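PDB 5OYN: dehydratase, IlvD/Edd family from Caulobacter crescentus, which catalyses the dehydration of D-xylonate to 2-dehydro-3-deoxy-D-arabinonate in D-xylose degradation, and also dehydrates D-gluconate, using a [2Fe-2S] cluster and magnesium. Local coordinates for residues Ser511-Ile516 and Ala573-Thr578; Arg460-Ile465 and Leu493-Gln498; Gly396-Phe401 and Gly518-Leu523; Leu110-Ser115 and Gly579-Phe584. All coordinates share one frame; numbering follows the deposited sequence.

Contact 1: Ser511-Ile516 and Ala573-Thr578; sequences SPESAI and ASQLDT
The backbones of Ser511-Ile516 and Ala573-Thr578 come closest at Ser511 and Asp577, whose CA atoms are 5.8 Å apart. Ser511 ends a strand and is followed by a cis peptide bond to Pro512. Ala573-Thr578 leaves helix 564-572 and makes a 3-10 turn at Leu576 and Asp577. The Gln575 side chain bends at chi2 (-83°), and its amide reaches Glu513 with both ends. Gln575 OE1 accepts from Glu513 N at 2.6 Å, with the donor above the carbonyl plane. Gln575 NE2 gives a nearly straight bond (166°) to Glu513 OE2 at 2.6 Å, on the anti lone pair. The two side chains cross at about a right angle, carboxylate and amide planes 35° apart. Two loops of the C-terminal family region are joined, one after strand 507-511 and one before helix 583-586. Glu513 OE2 also accepts from Ile465 N, so two donors grip it. An alanine in place of Gln575 would remove both amide bonds and would probably leave the Glu513 backbone N-H and carboxylate less firmly held. Ile516 CD1 meets the Gln575 amide carbon CD tip to tip at 3.9 Å. Ser511 OG receives a weak bond from Asp577 N; its stronger partner is Asn509 O.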
loop_
_atom_site.group_PDB
_atom_site.type_symbol
_atom_site.label_atom_id
_atom_site.label_comp_id
_atom_site.label_asym_id
_atom_site.label_seq_id
_atom_site.Cartn_x
_atom_site.Cartn_y
_atom_site.Cartn_z
ATOM N N SER A 511 -18.305 -11.237 -41.069
ATOM C CA SER A 511 -18.844 -9.921 -41.358
ATOM C C SER A 511 -19.383 -9.873 -42.786
ATOM O O SER A 511 -18.767 -10.439 -43.698
ATOM C CB SER A 511 -17.773 -8.834 -41.165
ATOM O OG SER A 511 -16.985 -9.106 -40.027
ATOM N N PRO A 512 -20.541 -9.227 -43.011
ATOM C CA PRO A 512 -21.314 -8.601 -41.934
ATOM C C PRO A 512 -22.147 -9.627 -41.174
ATOM O O PRO A 512 -22.557 -10.644 -41.746
ATOM C CB PRO A 512 -22.210 -7.593 -42.670
ATOM C CG PRO A 512 -22.165 -7.998 -44.152
ATOM C CD PRO A 512 -21.235 -9.156 -44.312
ATOM N N GLU A 513 -22.375 -9.364 -39.891
ATOM C CA GLU A 513 -23.057 -10.322 -39.038
ATOM C C GLU A 513 -24.509 -10.489 -39.468
ATOM O O GLU A 513 -25.072 -9.666 -40.193
ATOM C CB GLU A 513 -23.006 -9.873 -37.578
ATOM C CG GLU A 513 -23.750 -8.585 -37.352
ATOM C CD GLU A 513 -23.657 -8.081 -35.938
ATOM O OE1 GLU A 513 -24.272 -8.717 -35.051
ATOM O OE2 GLU A 513 -22.987 -7.041 -35.726
ATOM N N SER A 514 -25.117 -11.573 -38.984
ATOM C CA SER A 514 -26.533 -11.828 -39.227
ATOM C C SER A 514 -27.387 -10.597 -38.935
ATOM O O SER A 514 -28.159 -10.149 -39.786
ATOM C CB SER A 514 -26.984 -13.022 -38.380
ATOM O OG SER A 514 -28.367 -12.959 -38.080
ATOM N N ALA A 515 -27.234 -10.012 -37.748
ATOM C CA ALA A 515 -28.187 -9.016 -37.270
ATOM C C ALA A 515 -28.224 -7.736 -38.101
ATOM O O ALA A 515 -29.099 -6.893 -37.855
ATOM C CB ALA A 515 -27.887 -8.661 -35.814
ATOM N N ILE A 516 -27.310 -7.541 -39.051
ATOM C CA ILE A 516 -27.462 -6.403 -39.955
ATOM C C ILE A 516 -27.642 -6.915 -41.380
ATOM O O ILE A 516 -27.306 -6.230 -42.353
ATOM C CB ILE A 516 -26.289 -5.411 -39.844
ATOM C CG1 ILE A 516 -24.960 -6.044 -40.242
ATOM C CG2 ILE A 516 -26.227 -4.827 -38.451
ATOM C CD1 ILE A 516 -23.972 -5.014 -40.782
ATOM N N ALA A 573 -20.805 1.286 -33.439
ATOM C CA ALA A 573 -19.828 0.215 -33.612
ATOM C C ALA A 573 -19.852 -0.339 -35.037
ATOM O O ALA A 573 -20.917 -0.648 -35.581
ATOM C CB ALA A 573 -20.079 -0.914 -32.611
ATOM N N SER A 574 -18.663 -0.478 -35.623
ATOM C CA SER A 574 -18.460 -1.124 -36.910
ATOM C C SER A 574 -18.540 -2.641 -36.763
ATOM O O SER A 574 -18.804 -3.176 -35.687
ATOM C CB SER A 574 -17.110 -0.718 -37.488
ATOM O OG SER A 574 -16.105 -1.658 -37.153
ATOM N N GLN A 575 -18.294 -3.354 -37.848
ATOM C CA GLN A 575 -18.170 -4.798 -37.753
ATOM C C GLN A 575 -16.710 -5.179 -37.552
ATOM O O GLN A 575 -15.796 -4.379 -37.793
ATOM C CB GLN A 575 -18.734 -5.486 -39.002
ATOM C CG GLN A 575 -20.195 -5.211 -39.251
ATOM C CD GLN A 575 -21.090 -6.131 -38.441
ATOM O OE1 GLN A 575 -21.167 -7.338 -38.706
ATOM N NE2 GLN A 575 -21.762 -5.567 -37.430
ATOM N N LEU A 576 -16.497 -6.425 -37.101
ATOM C CA LEU A 576 -15.139 -6.891 -36.829
ATOM C C LEU A 576 -14.274 -6.956 -38.079
ATOM O O LEU A 576 -13.044 -7.038 -37.960
ATOM C CB LEU A 576 -15.168 -8.259 -36.132
ATOM C CG LEU A 576 -16.126 -8.339 -34.935
ATOM C CD1 LEU A 576 -16.362 -9.777 -34.505
ATOM C CD2 LEU A 576 -15.626 -7.457 -33.743
ATOM N N ASP A 577 -14.888 -6.925 -39.266
ATOM C CA ASP A 577 -14.143 -6.699 -40.499
ATOM C C ASP A 577 -13.177 -5.525 -40.333
ATOM O O ASP A 577 -11.991 -5.631 -40.657
ATOM C CB ASP A 577 -15.125 -6.479 -41.678
ATOM C CG ASP A 577 -15.875 -5.106 -41.625
ATOM O OD1 ASP A 577 -17.116 -5.089 -41.424
ATOM O OD2 ASP A 577 -15.234 -4.041 -41.816
ATOM N N THR A 578 -13.676 -4.403 -39.808
ATOM C CA THR A 578 -12.883 -3.202 -39.569
ATOM C C THR A 578 -12.704 -2.934 -38.077
ATOM O O THR A 578 -12.602 -1.777 -37.658
ATOM C CB THR A 578 -13.506 -1.979 -40.250
ATOM O OG1 THR A 578 -14.942 -2.053 -40.180
ATOM C CG2 THR A 578 -13.034 -1.862 -41.720
#

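Contact 2: Arg460-Ile465 and Leu493-Gln498; sequences RGAGPI and LGDGRQ
This contact lies at the C-terminal ends of two neighbouring parallel strands, 455-460 and 492-494, in the mixed sheet of the C-terminal region. Each strand gives way to a loop there, and the carboxylate of Asp495 bridges the two loops. Its CG sits between the backbone N and the carbonyl carbon (chi1 63°), which brings both oxygens to the turn at Gly461 and Ala462. Asp495 OD2 accepts from Gly461 N at 3.1 Å through its syn lone pair. Asp495 OD1 accepts from Ala462 N at 3.1 Å, from above the carboxylate plane, and this bond is the straighter of the two (163°). OD2 has a second donor in Ser514 N. These backbone N-H groups would probably favour the charged form of the buried acid. Glycines serve two ends here. At Gly461 the positive phi (86°) would jam a CB against the preceding carbonyl. At Gly496 a CB would clash with the Ala462 methyl across the contact. The guanidinium of Arg460 leads away to a salt bridge with Asp435. Gly496 lies about 8 Å from the side chain of the magnesium ligand Glu472. At the closest backbone approach, Ala462 O stands 3.2 Å from Gly496 CA.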
loop_
_atom_site.group_PDB
_atom_site.type_symbol
_atom_site.label_atom_id
_atom_site.label_comp_id
_atom_site.label_asym_id
_atom_site.label_seq_id
_atom_site.Cartn_x
_atom_site.Cartn_y
_atom_site.Cartn_z
ATOM N N ARG A 460 -25.484 -17.585 -34.756
ATOM C CA ARG A 460 -25.687 -16.253 -35.311
ATOM C C ARG A 460 -26.317 -15.348 -34.261
ATOM O O ARG A 460 -26.918 -15.812 -33.288
ATOM C CB ARG A 460 -26.571 -16.282 -36.572
ATOM C CG ARG A 460 -27.963 -16.861 -36.340
ATOM C CD ARG A 460 -29.033 -16.203 -37.213
ATOM N NE ARG A 460 -30.244 -17.026 -37.235
ATOM C CZ ARG A 460 -30.616 -17.794 -38.256
ATOM N NH1 ARG A 460 -29.883 -17.836 -39.358
ATOM N NH2 ARG A 460 -31.726 -18.520 -38.175
ATOM N N GLY A 461 -26.187 -14.043 -34.489
ATOM C CA GLY A 461 -26.624 -13.044 -33.541
ATOM C C GLY A 461 -25.607 -12.690 -32.481
ATOM O O GLY A 461 -25.958 -12.007 -31.505
ATOM N N ALA A 462 -24.355 -13.128 -32.643
ATOM C CA ALA A 462 -23.303 -12.919 -31.657
ATOM C C ALA A 462 -22.264 -11.905 -32.128
ATOM O O ALA A 462 -21.121 -11.916 -31.653
ATOM C CB ALA A 462 -22.636 -14.250 -31.302
ATOM N N GLY A 463 -22.639 -11.019 -33.036
ATOM C CA GLY A 463 -21.717 -10.026 -33.516
ATOM C C GLY A 463 -21.828 -8.747 -32.727
ATOM O O GLY A 463 -22.596 -8.647 -31.761
ATOM N N PRO A 464 -21.056 -7.736 -33.135
ATOM C CA PRO A 464 -21.060 -6.453 -32.411
ATOM C C PRO A 464 -22.442 -5.871 -32.183
ATOM O O PRO A 464 -22.666 -5.205 -31.161
ATOM C CB PRO A 464 -20.215 -5.543 -33.311
ATOM C CG PRO A 464 -19.306 -6.482 -34.057
ATOM C CD PRO A 464 -20.007 -7.807 -34.167
ATOM N N ILE A 465 -23.378 -6.099 -33.100
ATOM C CA ILE A 465 -24.711 -5.524 -32.976
ATOM C C ILE A 465 -25.671 -6.508 -32.327
ATOM O O ILE A 465 -26.484 -6.130 -31.476
ATOM C CB ILE A 465 -25.217 -5.073 -34.365
ATOM C CG1 ILE A 465 -24.214 -4.126 -35.034
ATOM C CG2 ILE A 465 -26.583 -4.420 -34.262
ATOM C CD1 ILE A 465 -24.091 -2.778 -34.351
ATOM N N LEU A 493 -18.856 -22.468 -37.158
ATOM C CA LEU A 493 -18.908 -21.203 -37.872
ATOM C C LEU A 493 -19.928 -20.299 -37.197
ATOM O O LEU A 493 -20.967 -20.776 -36.734
ATOM C CB LEU A 493 -19.268 -21.427 -39.347
ATOM C CG LEU A 493 -19.685 -20.203 -40.162
ATOM C CD1 LEU A 493 -19.086 -20.315 -41.531
ATOM C CD2 LEU A 493 -21.198 -20.117 -40.264
ATOM N N GLY A 494 -19.627 -19.002 -37.143
ATOM C CA GLY A 494 -20.554 -18.048 -36.555
ATOM C C GLY A 494 -20.093 -16.624 -36.782
ATOM O O GLY A 494 -18.962 -16.376 -37.215
ATOM N N ASP A 495 -20.996 -15.684 -36.485
ATOM C CA ASP A 495 -20.704 -14.259 -36.616
ATOM C C ASP A 495 -20.196 -13.642 -35.314
ATOM O O ASP A 495 -20.029 -12.416 -35.240
ATOM C CB ASP A 495 -21.940 -13.490 -37.126
ATOM C CG ASP A 495 -23.124 -13.543 -36.158
ATOM O OD1 ASP A 495 -23.106 -14.381 -35.229
ATOM O OD2 ASP A 495 -24.080 -12.743 -36.326
ATOM N N GLY A 496 -19.957 -14.465 -34.293
ATOM C CA GLY A 496 -19.287 -14.052 -33.086
ATOM C C GLY A 496 -17.833 -14.478 -33.068
ATOM O O GLY A 496 -17.216 -14.737 -34.110
ATOM N N ARG A 497 -17.277 -14.552 -31.855
ATOM C CA ARG A 497 -15.864 -14.849 -31.608
ATOM C C ARG A 497 -15.746 -16.130 -30.785
ATOM O O ARG A 497 -16.737 -16.798 -30.486
ATOM C CB ARG A 497 -15.177 -13.666 -30.910
ATOM C CG ARG A 497 -15.669 -12.285 -31.379
ATOM C CD ARG A 497 -14.824 -11.126 -30.872
ATOM N NE ARG A 497 -14.203 -11.454 -29.596
ATOM C CZ ARG A 497 -14.774 -11.260 -28.411
ATOM N NH1 ARG A 497 -15.975 -10.717 -28.339
ATOM N NH2 ARG A 497 -14.139 -11.608 -27.303
ATOM N N GLN A 498 -14.514 -16.488 -30.439
ATOM C CA GLN A 498 -14.259 -17.551 -29.480
ATOM C C GLN A 498 -13.045 -17.153 -28.665
ATOM O O GLN A 498 -12.248 -16.314 -29.094
ATOM C CB GLN A 498 -14.015 -18.898 -30.157
ATOM C CG GLN A 498 -12.631 -19.022 -30.751
ATOM C CD GLN A 498 -12.459 -20.298 -31.535
ATOM O OE1 GLN A 498 -13.390 -21.103 -31.658
ATOM N NE2 GLN A 498 -11.257 -20.504 -32.062
#

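Contact 3: Gly396-Phe401 and Gly518-Leu523; sequences GNLFDF and GGLSWL
Apolar contacts centre on one methyl, Leu398 CD2. Leu398 CD2 meets Leu520 CD2 at 3.9 Å, methyl to methyl. Leu398 CD2 also touches Leu523 CB at 4.0 Å and lies over one face of the Trp522 indole, offset toward the rim, at 4.1 Å from Trp522 CH2. With CG anti to the carbonyl carbon and beside the backbone N (chi1 -77°), Leu398 directs this methyl into the turn at Gly519-Leu523. The polar approach is to the same end of the indole, at its edge rather than over its face. Asn397 ND2 comes 3.1 Å from Trp522 CH2, with the amide steeply tilted to the ring (64°). OD1 of the same amide accepts from Ala540 N, which helps to fix its rotation. The backbones run close together. The CA atoms of Leu398 and Gly519 are 3.8 Å apart, and a CB on Gly519 would clash with both Asn397 O and Leu398 CA. Ile529 touches Leu398 and Leu523, while Ala540 touches Leu398 and Trp522. The whole is a buried loop-to-loop junction beside strands 528-532 and 537-540 of the mixed sheet, and Asp400 and Phe401, at the end of 396-401, both face Ser511 in a classic beta bulge.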
loop_
_atom_site.group_PDB
_atom_site.type_symbol
_atom_site.label_atom_id
_atom_site.label_comp_id
_atom_site.label_asym_id
_atom_site.label_seq_id
_atom_site.Cartn_x
_atom_site.Cartn_y
_atom_site.Cartn_z
ATOM N N GLY A 396 -17.677 -15.878 -49.166
ATOM C CA GLY A 396 -18.756 -16.584 -49.816
ATOM C C GLY A 396 -20.005 -15.744 -49.900
ATOM O O GLY A 396 -19.960 -14.510 -49.852
ATOM N N ASN A 397 -21.122 -16.451 -50.050
ATOM C CA ASN A 397 -22.439 -15.845 -50.005
ATOM C C ASN A 397 -22.954 -15.686 -48.582
ATOM O O ASN A 397 -23.997 -15.051 -48.386
ATOM C CB ASN A 397 -23.421 -16.682 -50.830
ATOM C CG ASN A 397 -23.685 -18.045 -50.216
ATOM O OD1 ASN A 397 -22.847 -18.596 -49.501
ATOM N ND2 ASN A 397 -24.856 -18.598 -50.496
ATOM N N LEU A 398 -22.251 -16.239 -47.590
ATOM C CA LEU A 398 -22.691 -16.158 -46.203
ATOM C C LEU A 398 -22.079 -14.985 -45.451
ATOM O O LEU A 398 -22.660 -14.528 -44.462
ATOM C CB LEU A 398 -22.357 -17.458 -45.478
ATOM C CG LEU A 398 -23.304 -18.610 -45.804
ATOM C CD1 LEU A 398 -22.697 -19.940 -45.377
ATOM C CD2 LEU A 398 -24.681 -18.391 -45.174
ATOM N N PHE A 399 -20.929 -14.494 -45.899
ATOM C CA PHE A 399 -20.223 -13.375 -45.295
ATOM C C PHE A 399 -19.119 -12.973 -46.257
ATOM O O PHE A 399 -18.560 -13.819 -46.966
ATOM C CB PHE A 399 -19.619 -13.742 -43.930
ATOM C CG PHE A 399 -18.947 -15.088 -43.915
ATOM C CD1 PHE A 399 -17.661 -15.244 -44.422
ATOM C CD2 PHE A 399 -19.611 -16.199 -43.406
ATOM C CE1 PHE A 399 -17.048 -16.485 -44.435
ATOM C CE2 PHE A 399 -19.002 -17.443 -43.412
ATOM C CZ PHE A 399 -17.714 -17.586 -43.926
ATOM N N ASP A 400 -18.810 -11.679 -46.274
ATOM C CA ASP A 400 -17.737 -11.202 -47.131
ATOM C C ASP A 400 -16.360 -11.448 -46.533
ATOM O O ASP A 400 -15.375 -11.485 -47.278
ATOM C CB ASP A 400 -17.925 -9.712 -47.427
ATOM C CG ASP A 400 -19.306 -9.397 -48.000
ATOM O OD1 ASP A 400 -19.893 -10.271 -48.705
ATOM O OD2 ASP A 400 -19.794 -8.271 -47.734
ATOM N N PHE A 401 -16.274 -11.629 -45.214
ATOM C CA PHE A 401 -15.004 -11.848 -44.537
ATOM C C PHE A 401 -15.243 -12.698 -43.298
ATOM O O PHE A 401 -16.248 -12.531 -42.600
ATOM C CB PHE A 401 -14.339 -10.515 -44.156
ATOM C CG PHE A 401 -13.113 -10.664 -43.288
ATOM C CD1 PHE A 401 -11.849 -10.700 -43.857
ATOM C CD2 PHE A 401 -13.224 -10.740 -41.899
ATOM C CE1 PHE A 401 -10.715 -10.835 -43.076
ATOM C CE2 PHE A 401 -12.089 -10.878 -41.100
ATOM C CZ PHE A 401 -10.830 -10.926 -41.694
ATOM N N GLY A 518 -26.339 -9.799 -42.856
ATOM C CA GLY A 518 -25.321 -10.595 -43.506
ATOM C C GLY A 518 -25.887 -11.936 -43.919
ATOM O O GLY A 518 -26.984 -12.328 -43.520
ATOM N N GLY A 519 -25.112 -12.660 -44.730
ATOM C CA GLY A 519 -25.604 -13.911 -45.291
ATOM C C GLY A 519 -26.118 -14.901 -44.261
ATOM O O GLY A 519 -27.003 -15.710 -44.555
ATOM N N LEU A 520 -25.583 -14.859 -43.042
ATOM C CA LEU A 520 -26.060 -15.790 -42.028
ATOM C C LEU A 520 -27.493 -15.507 -41.590
ATOM O O LEU A 520 -28.072 -16.333 -40.878
ATOM C CB LEU A 520 -25.119 -15.768 -40.817
ATOM C CG LEU A 520 -23.802 -16.536 -41.007
ATOM C CD1 LEU A 520 -22.910 -16.403 -39.792
ATOM C CD2 LEU A 520 -24.051 -18.004 -41.336
ATOM N N SER A 521 -28.085 -14.379 -42.005
ATOM C CA SER A 521 -29.459 -14.092 -41.597
ATOM C C SER A 521 -30.460 -15.018 -42.271
ATOM O O SER A 521 -31.526 -15.283 -41.704
ATOM C CB SER A 521 -29.825 -12.632 -41.877
ATOM O OG SER A 521 -29.200 -12.143 -43.047
ATOM N N TRP A 522 -30.144 -15.536 -43.463
ATOM C CA TRP A 522 -31.091 -16.366 -44.191
ATOM C C TRP A 522 -30.757 -17.848 -44.173
ATOM O O TRP A 522 -31.575 -18.648 -44.641
ATOM C CB TRP A 522 -31.233 -15.894 -45.650
ATOM C CG TRP A 522 -29.961 -15.652 -46.450
ATOM C CD1 TRP A 522 -29.415 -14.433 -46.788
ATOM C CD2 TRP A 522 -29.125 -16.642 -47.062
ATOM N NE1 TRP A 522 -28.280 -14.613 -47.550
ATOM C CE2 TRP A 522 -28.076 -15.959 -47.726
ATOM C CE3 TRP A 522 -29.147 -18.038 -47.097
ATOM C CZ2 TRP A 522 -27.066 -16.629 -48.418
ATOM C CZ3 TRP A 522 -28.139 -18.706 -47.790
ATOM C CH2 TRP A 522 -27.116 -18.000 -48.441
ATOM N N LEU A 523 -29.601 -18.239 -43.645
ATOM C CA LEU A 523 -29.262 -19.656 -43.585
ATOM C C LEU A 523 -30.216 -20.394 -42.650
ATOM O O LEU A 523 -30.732 -19.835 -41.678
ATOM C CB LEU A 523 -27.813 -19.833 -43.139
ATOM C CG LEU A 523 -27.265 -21.221 -42.813
ATOM C CD1 LEU A 523 -26.632 -21.877 -44.032
ATOM C CD2 LEU A 523 -26.229 -21.072 -41.730
#

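Contact 4: Leu110-Ser115 and Gly579-Phe584; sequences LDRNLS and GGVLEF
Two carbonyl oxygens of the loop at Gly579 and Gly580 receive the polar ends of Arg112 and Asn113. Arg112 NH2 gives a nearly straight bond (166°) to Gly579 O at 3.0 Å. That oxygen lies in the guanidinium plane, at its edge, and NH2 lies almost on the line of the C=O bond. NH1 adds a weak, longer bond to the same oxygen. Asn113 ND2 donates to Gly580 O at 2.9 Å, with the acceptor close to the amide plane. The two side chains also brace each other. Arg112 NH2 donates to a lone pair of Asn113 OD1 at 3.1 Å, which helps to set the amide with ND2 toward the loop. An alanine in place of Asn113 would remove both amide bonds and would probably leave Gly580 O and the guanidinium less well fixed.

Apolar contact continues beside the amide, where Asn113 CB meets Leu582 CG at 3.9 Å as the two side chains slide past each other in opposite directions. The contact joins helix 109-125 of the N-terminal family region to the loop that leads into helix 583-586 near the C-terminus. Positive phi at both glycines (86° and 37°) shapes that loop. Arg112 leaves its helix with CG anti to the backbone N and bends at chi3, which brings the guanidinium beside the Asn113 amide.

Farther out, Arg112 NH1 is also hydrogen-bonded to His292 ND1, and Met146 of helix 141-151 touches both Arg112 and Asn113. The Arg112 side chain is about 8 Å from that of the magnesium ligand Glu101. Glu121 of the second subunit packs on Asp111 and Leu114.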
loop_
_atom_site.group_PDB
_atom_site.type_symbol
_atom_site.label_atom_id
_atom_site.label_comp_id
_atom_site.label_asym_id
_atom_site.label_seq_id
_atom_site.Cartn_x
_atom_site.Cartn_y
_atom_site.Cartn_z
ATOM N N LEU A 110 -17.649 -5.177 -25.144
ATOM C CA LEU A 110 -18.345 -3.907 -25.022
ATOM C C LEU A 110 -17.449 -2.821 -24.447
ATOM O O LEU A 110 -17.685 -1.630 -24.679
ATOM C CB LEU A 110 -19.569 -4.084 -24.131
ATOM C CG LEU A 110 -20.795 -4.629 -24.844
ATOM C CD1 LEU A 110 -21.918 -4.834 -23.846
ATOM C CD2 LEU A 110 -21.191 -3.645 -25.912
ATOM N N ASP A 111 -16.425 -3.205 -23.696
ATOM C CA ASP A 111 -15.718 -2.258 -22.848
ATOM C C ASP A 111 -14.494 -1.650 -23.508
ATOM O O ASP A 111 -14.062 -0.569 -23.094
ATOM C CB ASP A 111 -15.320 -2.944 -21.541
ATOM C CG ASP A 111 -16.497 -3.086 -20.594
ATOM O OD1 ASP A 111 -17.388 -2.207 -20.650
ATOM O OD2 ASP A 111 -16.543 -4.063 -19.808
ATOM N N ARG A 112 -13.937 -2.304 -24.531
ATOM C CA ARG A 112 -12.710 -1.797 -25.126
ATOM C C ARG A 112 -12.904 -0.385 -25.651
ATOM O O ARG A 112 -12.066 0.494 -25.421
ATOM C CB ARG A 112 -12.246 -2.724 -26.235
ATOM C CG ARG A 112 -10.888 -2.361 -26.768
ATOM C CD ARG A 112 -10.678 -2.958 -28.139
ATOM N NE ARG A 112 -11.274 -2.106 -29.157
ATOM C CZ ARG A 112 -11.620 -2.515 -30.370
ATOM N NH1 ARG A 112 -11.430 -3.774 -30.735
ATOM N NH2 ARG A 112 -12.152 -1.654 -31.219
ATOM N N ASN A 113 -14.024 -0.139 -26.327
ATOM C CA ASN A 113 -14.254 1.185 -26.883
ATOM C C ASN A 113 -14.601 2.188 -25.789
ATOM O O ASN A 113 -14.153 3.341 -25.834
ATOM C CB ASN A 113 -15.347 1.111 -27.955
ATOM C CG ASN A 113 -14.854 0.459 -29.263
ATOM O OD1 ASN A 113 -13.662 0.483 -29.580
ATOM N ND2 ASN A 113 -15.779 -0.118 -30.019
ATOM N N LEU A 114 -15.370 1.755 -24.783
ATOM C CA LEU A 114 -15.702 2.626 -23.656
ATOM C C LEU A 114 -14.456 3.023 -22.874
ATOM O O LEU A 114 -14.303 4.181 -22.477
ATOM C CB LEU A 114 -16.719 1.939 -22.745
ATOM C CG LEU A 114 -17.117 2.669 -21.459
ATOM C CD1 LEU A 114 -17.601 4.079 -21.722
ATOM C CD2 LEU A 114 -18.173 1.876 -20.700
ATOM N N SER A 115 -13.556 2.076 -22.633
ATOM C CA SER A 115 -12.297 2.419 -21.989
ATOM C C SER A 115 -11.477 3.348 -22.879
ATOM O O SER A 115 -10.860 4.303 -22.394
ATOM C CB SER A 115 -11.535 1.133 -21.656
ATOM O OG SER A 115 -10.289 1.381 -21.037
ATOM N N GLY A 579 -12.697 -3.997 -37.272
ATOM C CA GLY A 579 -12.224 -3.922 -35.904
ATOM C C GLY A 579 -13.230 -3.491 -34.864
ATOM O O GLY A 579 -12.821 -3.001 -33.806
ATOM N N GLY A 580 -14.529 -3.664 -35.124
ATOM C CA GLY A 580 -15.576 -3.243 -34.210
ATOM C C GLY A 580 -15.274 -1.943 -33.491
ATOM O O GLY A 580 -15.350 -1.867 -32.255
ATOM N N VAL A 581 -14.885 -0.927 -34.266
ATOM C CA VAL A 581 -14.484 0.358 -33.723
ATOM C C VAL A 581 -15.689 1.286 -33.692
ATOM O O VAL A 581 -16.682 1.083 -34.399
ATOM C CB VAL A 581 -13.337 0.986 -34.540
ATOM C CG1 VAL A 581 -12.223 -0.016 -34.761
ATOM C CG2 VAL A 581 -13.863 1.508 -35.866
ATOM N N LEU A 582 -15.603 2.316 -32.847
ATOM C CA LEU A 582 -16.503 3.461 -32.937
ATOM C C LEU A 582 -16.173 4.190 -34.232
ATOM O O LEU A 582 -15.160 4.891 -34.325
ATOM C CB LEU A 582 -16.341 4.368 -31.730
ATOM C CG LEU A 582 -16.793 3.725 -30.424
ATOM C CD1 LEU A 582 -16.790 4.747 -29.279
ATOM C CD2 LEU A 582 -18.167 3.113 -30.618
ATOM N N GLU A 583 -17.031 4.007 -35.244
ATOM C CA GLU A 583 -16.692 4.420 -36.602
ATOM C C GLU A 583 -16.480 5.932 -36.698
ATOM O O GLU A 583 -15.573 6.397 -37.399
ATOM C CB GLU A 583 -17.782 3.947 -37.560
ATOM C CG GLU A 583 -17.428 4.128 -39.017
ATOM C CD GLU A 583 -16.575 3.001 -39.565
ATOM O OE1 GLU A 583 -17.100 1.879 -39.740
ATOM O OE2 GLU A 583 -15.374 3.237 -39.824
ATOM N N PHE A 584 -17.285 6.716 -35.973
ATOM C CA PHE A 584 -17.067 8.158 -35.957
ATOM C C PHE A 584 -15.699 8.522 -35.388
ATOM O O PHE A 584 -15.158 9.586 -35.711
ATOM C CB PHE A 584 -18.160 8.842 -35.144
ATOM C CG PHE A 584 -17.915 8.810 -33.665
ATOM C CD1 PHE A 584 -18.426 7.778 -32.891
ATOM C CD2 PHE A 584 -17.170 9.804 -33.043
ATOM C CE1 PHE A 584 -18.208 7.735 -31.527
ATOM C CE2 PHE A 584 -16.941 9.765 -31.673
ATOM C CZ PHE A 584 -17.459 8.727 -30.914
#

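In the fold
Contacts 1 and 2 have centres 9 Å apart and are tied by two carboxylates, one from each: Glu513 OE2 takes Ile465 N at 2.8 Å, and Asp495 OD2 takes Ser514 N at 3.1 Å. Contact 3 has its centre 11 Å from that of contact 1, away from the annotated sites. Phe401 O pairs with Ser511 N, and Arg460 NH1 reaches Leu520 O and Leu523 O. Contact 4 continues the loop of contact 1, where Ser574 N bonds Val581 O. The magnesium is about 10 Å from the side chain of Arg112 and about 12 Å from that of Leu576 and from Gly496; contacts 1, 2 and 4 thus lie near the metal site, not in its first shell.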